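Local coordinates for heme-binding protein A (Haemophilus parasuis 29755, PDB 3TPA) that probably binds glutathione in the periplasm as the solute-binding component of a peptide-type ABC import system, although it is named for heme, at residues N8-K20 with I218-R232. The protein carries 1 engineered substitution. Sequence-based numbering, arbitrary orientation. Where two conformers were deposited one is given.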
loop_
_atom_site.group_PDB
_atom_site.type_symbol
_atom_site.label_atom_id
_atom_site.label_comp_id
_atom_site.label_asym_id
_atom_site.label_seq_id
_atom_site.Cartn_x
_atom_site.Cartn_y
_atom_site.Cartn_z
ATOM N N ASN A 8 -14.088 25.569 13.573
ATOM C CA ASN A 8 -14.084 24.206 13.066
ATOM C C ASN A 8 -12.764 23.525 13.383
ATOM O O ASN A 8 -11.721 23.881 12.836
ATOM C CB ASN A 8 -14.340 24.184 11.554
ATOM C CG ASN A 8 -13.990 25.501 10.876
ATOM O OD1 ASN A 8 -12.959 25.624 10.213
ATOM N ND2 ASN A 8 -14.850 26.497 11.047
ATOM N N THR A 9 -12.814 22.558 14.289
ATOM C CA THR A 9 -11.625 21.820 14.689
ATOM C C THR A 9 -11.872 20.322 14.619
ATOM O O THR A 9 -12.606 19.786 15.433
ATOM C CB THR A 9 -11.229 22.166 16.120
ATOM O OG1 THR A 9 -10.892 23.555 16.194
ATOM C CG2 THR A 9 -10.042 21.328 16.561
ATOM N N LEU A 10 -11.258 19.650 13.648
ATOM C CA LEU A 10 -11.395 18.211 13.530
ATOM C C LEU A 10 -10.471 17.505 14.518
ATOM O O LEU A 10 -9.280 17.805 14.591
ATOM C CB LEU A 10 -11.083 17.762 12.095
ATOM C CG LEU A 10 -11.321 16.285 11.774
ATOM C CD1 LEU A 10 -11.879 16.142 10.375
ATOM C CD2 LEU A 10 -10.049 15.484 11.924
ATOM N N VAL A 11 -11.025 16.572 15.287
ATOM C CA VAL A 11 -10.223 15.791 16.226
ATOM C C VAL A 11 -10.000 14.370 15.697
ATOM O O VAL A 11 -10.948 13.591 15.547
ATOM C CB VAL A 11 -10.857 15.768 17.641
ATOM C CG1 VAL A 11 -10.062 14.863 18.577
ATOM C CG2 VAL A 11 -10.945 17.176 18.209
ATOM N N ASN A 12 -8.741 14.047 15.402
ATOM C CA ASN A 12 -8.365 12.739 14.853
ATOM C C ASN A 12 -7.705 11.930 15.955
ATOM O O ASN A 12 -6.613 12.259 16.407
ATOM C CB ASN A 12 -7.417 12.913 13.651
ATOM C CG ASN A 12 -7.044 11.580 12.961
ATOM O OD1 ASN A 12 -7.736 10.574 13.072
ATOM N ND2 ASN A 12 -5.934 11.591 12.247
ATOM N N CYS A 13 -8.370 10.871 16.397
ATOM C CA CYS A 13 -7.877 10.113 17.542
ATOM C C CYS A 13 -7.143 8.892 17.070
ATOM O O CYS A 13 -7.747 7.978 16.509
ATOM C CB CYS A 13 -9.025 9.703 18.466
ATOM S SG CYS A 13 -9.828 11.089 19.257
ATOM N N ILE A 14 -5.837 8.885 17.310
ATOM C CA ILE A 14 -4.965 7.850 16.788
ATOM C C ILE A 14 -4.336 6.987 17.879
ATOM O O ILE A 14 -4.109 7.441 18.996
ATOM C CB ILE A 14 -3.867 8.466 15.911
ATOM C CG1 ILE A 14 -3.133 9.563 16.689
ATOM C CG2 ILE A 14 -4.479 9.041 14.639
ATOM C CD1 ILE A 14 -1.912 10.094 15.975
ATOM N N ALA A 15 -4.037 5.742 17.528
ATOM C CA ALA A 15 -3.583 4.750 18.494
ATOM C C ALA A 15 -2.161 4.977 18.995
ATOM O O ALA A 15 -1.873 4.751 20.169
ATOM C CB ALA A 15 -3.714 3.361 17.916
ATOM N N THR A 16 -1.265 5.411 18.114
ATOM C CA THR A 16 0.128 5.599 18.524
ATOM C C THR A 16 0.711 6.926 18.034
ATOM O O THR A 16 0.254 7.484 17.041
ATOM C CB THR A 16 1.008 4.444 18.029
ATOM O OG1 THR A 16 0.970 4.404 16.600
ATOM C CG2 THR A 16 0.508 3.102 18.585
ATOM N N ALA A 17 1.723 7.425 18.738
ATOM C CA ALA A 17 2.347 8.693 18.377
ATOM C C ALA A 17 3.171 8.496 17.099
ATOM O O ALA A 17 3.867 7.490 16.967
ATOM C CB ALA A 17 3.228 9.180 19.515
ATOM N N PRO A 18 3.072 9.428 16.133
ATOM C CA PRO A 18 3.870 9.217 14.912
ATOM C C PRO A 18 5.365 9.358 15.194
ATOM O O PRO A 18 5.796 10.365 15.755
ATOM C CB PRO A 18 3.388 10.330 13.968
ATOM C CG PRO A 18 2.731 11.342 14.849
ATOM C CD PRO A 18 2.152 10.570 16.006
ATOM N N MET A 19 6.137 8.351 14.804
ATOM C CA MET A 19 7.581 8.339 15.047
ATOM C C MET A 19 8.334 9.382 14.219
ATOM O O MET A 19 9.188 10.104 14.736
ATOM C CB MET A 19 8.147 6.940 14.778
ATOM C CG MET A 19 7.560 5.866 15.685
ATOM S SD MET A 19 8.020 6.112 17.409
ATOM C CE MET A 19 6.755 5.151 18.246
ATOM N N LYS A 20 8.009 9.471 12.933
ATOM C CA LYS A 20 8.716 10.388 12.036
ATOM C C LYS A 20 7.779 11.353 11.316
ATOM O O LYS A 20 6.772 10.933 10.761
ATOM C CB LYS A 20 9.538 9.575 11.031
ATOM C CG LYS A 20 10.850 9.071 11.617
ATOM C CD LYS A 20 11.338 7.842 10.894
ATOM C CE LYS A 20 12.460 7.162 11.662
ATOM N NZ LYS A 20 12.674 5.774 11.166
ATOM N N ILE A 218 -11.615 23.242 7.043
ATOM C CA ILE A 218 -11.336 23.102 8.476
ATOM C C ILE A 218 -10.131 23.925 8.933
ATOM O O ILE A 218 -9.026 23.783 8.404
ATOM C CB ILE A 218 -11.119 21.634 8.874
ATOM C CG1 ILE A 218 -12.376 20.823 8.584
ATOM C CG2 ILE A 218 -10.761 21.524 10.350
ATOM C CD1 ILE A 218 -12.146 19.334 8.609
ATOM N N GLU A 219 -10.338 24.763 9.942
ATOM C CA GLU A 219 -9.289 25.669 10.396
ATOM C C GLU A 219 -8.220 25.034 11.281
ATOM O O GLU A 219 -7.071 25.460 11.261
ATOM C CB GLU A 219 -9.902 26.881 11.109
ATOM C CG GLU A 219 -10.428 27.930 10.148
ATOM C CD GLU A 219 -9.311 28.725 9.497
ATOM O OE1 GLU A 219 -9.540 29.289 8.406
ATOM O OE2 GLU A 219 -8.206 28.797 10.082
ATOM N N ARG A 220 -8.591 24.045 12.094
ATOM C CA ARG A 220 -7.631 23.402 13.007
ATOM C C ARG A 220 -7.817 21.885 13.077
ATOM O O ARG A 220 -8.936 21.361 13.159
ATOM C CB ARG A 220 -7.733 23.954 14.440
ATOM C CG ARG A 220 -6.614 24.904 14.884
ATOM C CD ARG A 220 -7.171 26.033 15.759
ATOM N NE ARG A 220 -8.320 26.695 15.150
ATOM C CZ ARG A 220 -9.243 27.387 15.796
ATOM N NH1 ARG A 220 -10.222 27.938 15.103
ATOM N NH2 ARG A 220 -9.198 27.541 17.122
ATOM N N LEU A 221 -6.687 21.202 13.085
ATOM C CA LEU A 221 -6.636 19.761 13.081
ATOM C C LEU A 221 -5.898 19.332 14.342
ATOM O O LEU A 221 -4.772 19.774 14.588
ATOM C CB LEU A 221 -5.856 19.298 11.852
ATOM C CG LEU A 221 -6.409 18.287 10.856
ATOM C CD1 LEU A 221 -7.813 18.647 10.372
ATOM C CD2 LEU A 221 -5.424 18.193 9.673
ATOM N N ILE A 222 -6.527 18.486 15.153
ATOM C CA ILE A 222 -5.831 17.906 16.293
ATOM C C ILE A 222 -5.736 16.395 16.156
ATOM O O ILE A 222 -6.757 15.713 16.103
ATOM C CB ILE A 222 -6.519 18.236 17.630
ATOM C CG1 ILE A 222 -6.677 19.747 17.791
ATOM C CG2 ILE A 222 -5.723 17.663 18.789
ATOM C CD1 ILE A 222 -7.495 20.148 19.002
ATOM N N PHE A 223 -4.510 15.879 16.100
ATOM C CA PHE A 223 -4.284 14.441 16.206
ATOM C C PHE A 223 -4.054 14.083 17.681
ATOM O O PHE A 223 -2.984 14.358 18.224
ATOM C CB PHE A 223 -3.060 14.010 15.401
ATOM C CG PHE A 223 -3.262 13.992 13.893
ATOM C CD1 PHE A 223 -2.487 13.167 13.100
ATOM C CD2 PHE A 223 -4.202 14.808 13.286
ATOM C CE1 PHE A 223 -2.652 13.144 11.710
ATOM C CE2 PHE A 223 -4.373 14.797 11.907
ATOM C CZ PHE A 223 -3.595 13.961 11.119
ATOM N N SER A 224 -5.051 13.469 18.316
ATOM C CA SER A 224 -4.956 13.121 19.731
ATOM C C SER A 224 -4.607 11.651 19.940
ATOM O O SER A 224 -5.367 10.765 19.562
ATOM C CB SER A 224 -6.263 13.449 20.453
ATOM O OG SER A 224 -6.253 12.938 21.778
ATOM N N ILE A 225 -3.452 11.392 20.545
ATOM C CA ILE A 225 -3.038 10.006 20.768
ATOM C C ILE A 225 -3.912 9.365 21.844
ATOM O O ILE A 225 -3.925 9.793 23.001
ATOM C CB ILE A 225 -1.553 9.865 21.171
ATOM C CG1 ILE A 225 -0.633 10.207 20.000
ATOM C CG2 ILE A 225 -1.254 8.445 21.623
ATOM C CD1 ILE A 225 -0.615 11.672 19.636
ATOM N N THR A 226 -4.621 8.322 21.441
ATOM C CA THR A 226 -5.626 7.683 22.264
ATOM C C THR A 226 -5.429 6.194 22.096
ATOM O O THR A 226 -6.046 5.582 21.231
ATOM C CB THR A 226 -7.024 8.047 21.763
ATOM O OG1 THR A 226 -7.077 9.449 21.454
ATOM C CG2 THR A 226 -8.091 7.691 22.813
ATOM N N PRO A 227 -4.582 5.601 22.949
ATOM C CA PRO A 227 -4.027 4.263 22.707
ATOM C C PRO A 227 -5.000 3.089 22.745
ATOM O O PRO A 227 -4.689 2.064 22.147
ATOM C CB PRO A 227 -2.953 4.125 23.790
ATOM C CG PRO A 227 -3.333 5.097 24.841
ATOM C CD PRO A 227 -4.021 6.230 24.157
ATOM N N ASP A 228 -6.148 3.218 23.404
ATOM C CA ASP A 228 -7.022 2.058 23.577
ATOM C C ASP A 228 -8.191 2.047 22.578
ATOM O O ASP A 228 -8.946 3.025 22.469
ATOM C CB ASP A 228 -7.548 1.982 25.017
ATOM C CG ASP A 228 -6.432 1.761 26.053
ATOM O OD1 ASP A 228 -5.363 1.196 25.709
ATOM O OD2 ASP A 228 -6.641 2.145 27.230
ATOM N N ALA A 229 -8.337 0.933 21.863
ATOM C CA ALA A 229 -9.351 0.810 20.803
ATOM C C ALA A 229 -10.769 1.048 21.315
ATOM O O ALA A 229 -11.577 1.697 20.647
ATOM C CB ALA A 229 -9.276 -0.548 20.150
ATOM N N GLY A 230 -11.069 0.492 22.487
ATOM C CA GLY A 230 -12.392 0.623 23.082
ATOM C C GLY A 230 -12.691 2.063 23.429
ATOM O O GLY A 230 -13.823 2.535 23.288
ATOM N N THR A 231 -11.661 2.766 23.889
ATOM C CA THR A 231 -11.790 4.161 24.277
ATOM C C THR A 231 -11.993 5.061 23.057
ATOM O O THR A 231 -12.804 5.984 23.079
ATOM C CB THR A 231 -10.561 4.630 25.088
ATOM O OG1 THR A 231 -10.466 3.849 26.288
ATOM C CG2 THR A 231 -10.673 6.115 25.446
ATOM N N ARG A 232 -11.244 4.790 21.995
ATOM C CA ARG A 232 -11.450 5.485 20.726
ATOM C C ARG A 232 -12.909 5.339 20.273
ATOM O O ARG A 232 -13.558 6.323 19.946
ATOM C CB ARG A 232 -10.481 4.980 19.641
ATOM C CG ARG A 232 -8.995 5.323 19.882
ATOM C CD ARG A 232 -8.118 5.181 18.605
ATOM N NE ARG A 232 -7.946 3.794 18.165
ATOM C CZ ARG A 232 -7.216 2.883 18.802
ATOM N NH1 ARG A 232 -6.578 3.195 19.930
ATOM N NH2 ARG A 232 -7.122 1.656 18.318
HETATM O O HOH W 1 -2.268 1.484 20.805
#
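Leu10, Asn12 and Ile14 each bond through both N-H and carbonyl to 220-226, pairing strand 9-14 in parallel with strand 220-225 at an axis angle of 25°. Seven regular backbone bonds run from Arg220 N to Asn8 O at one end to Thr226 N to Ile14 O at the other. Val11 bonds through its backbone to Asp242 and Val243, and Cys13 to Val243; Val11 N is also hydrogen-bonded to Asp242 OD2. This places 9-14 inside a mixed sheet, between 220-225 and 243-244, in a solute-binding protein of family 5; Cys13 is further tied to Cys241 by a disulfide. At the N-terminal end the Asn8 side chain supplements the pairing, its OD1 accepting from Glu219 N at 2.8 Å, while the Glu219 carboxylate turns to a salt bridge with Lys215.

Ser224 O has two donors on opposite faces of its carbonyl plane: Ile14 N at 3.0 Å and Thr226 OG1 at 2.9 Å, the hydroxyl reaching back along its own segment. On the face shared by Leu10 and Leu221, the Asn12 side chain, with CG anti to its N (chi1 -176°), sets ND2 over the centre of the Phe223 ring, 3.5 Å from Phe223 CZ. Amide and ring planes stand 85° apart, an N-H-over-ring approach; Tyr205 meets the same ring.

Beyond the strands, the Arg232 guanidinium lies between Ala15 CB on one face and Ala229 CA on the other. All three Arg232 nitrogens have carbonyl partners: Arg232 NH1 donates to Thr226 O at 2.8 Å, in the plane of the guanidinium and of the carbonyl, NE to Asp245 O and NH2 to Phe246 O. A water donates to Pro227 O at 2.8 Å and, weakly, to Ala15 O.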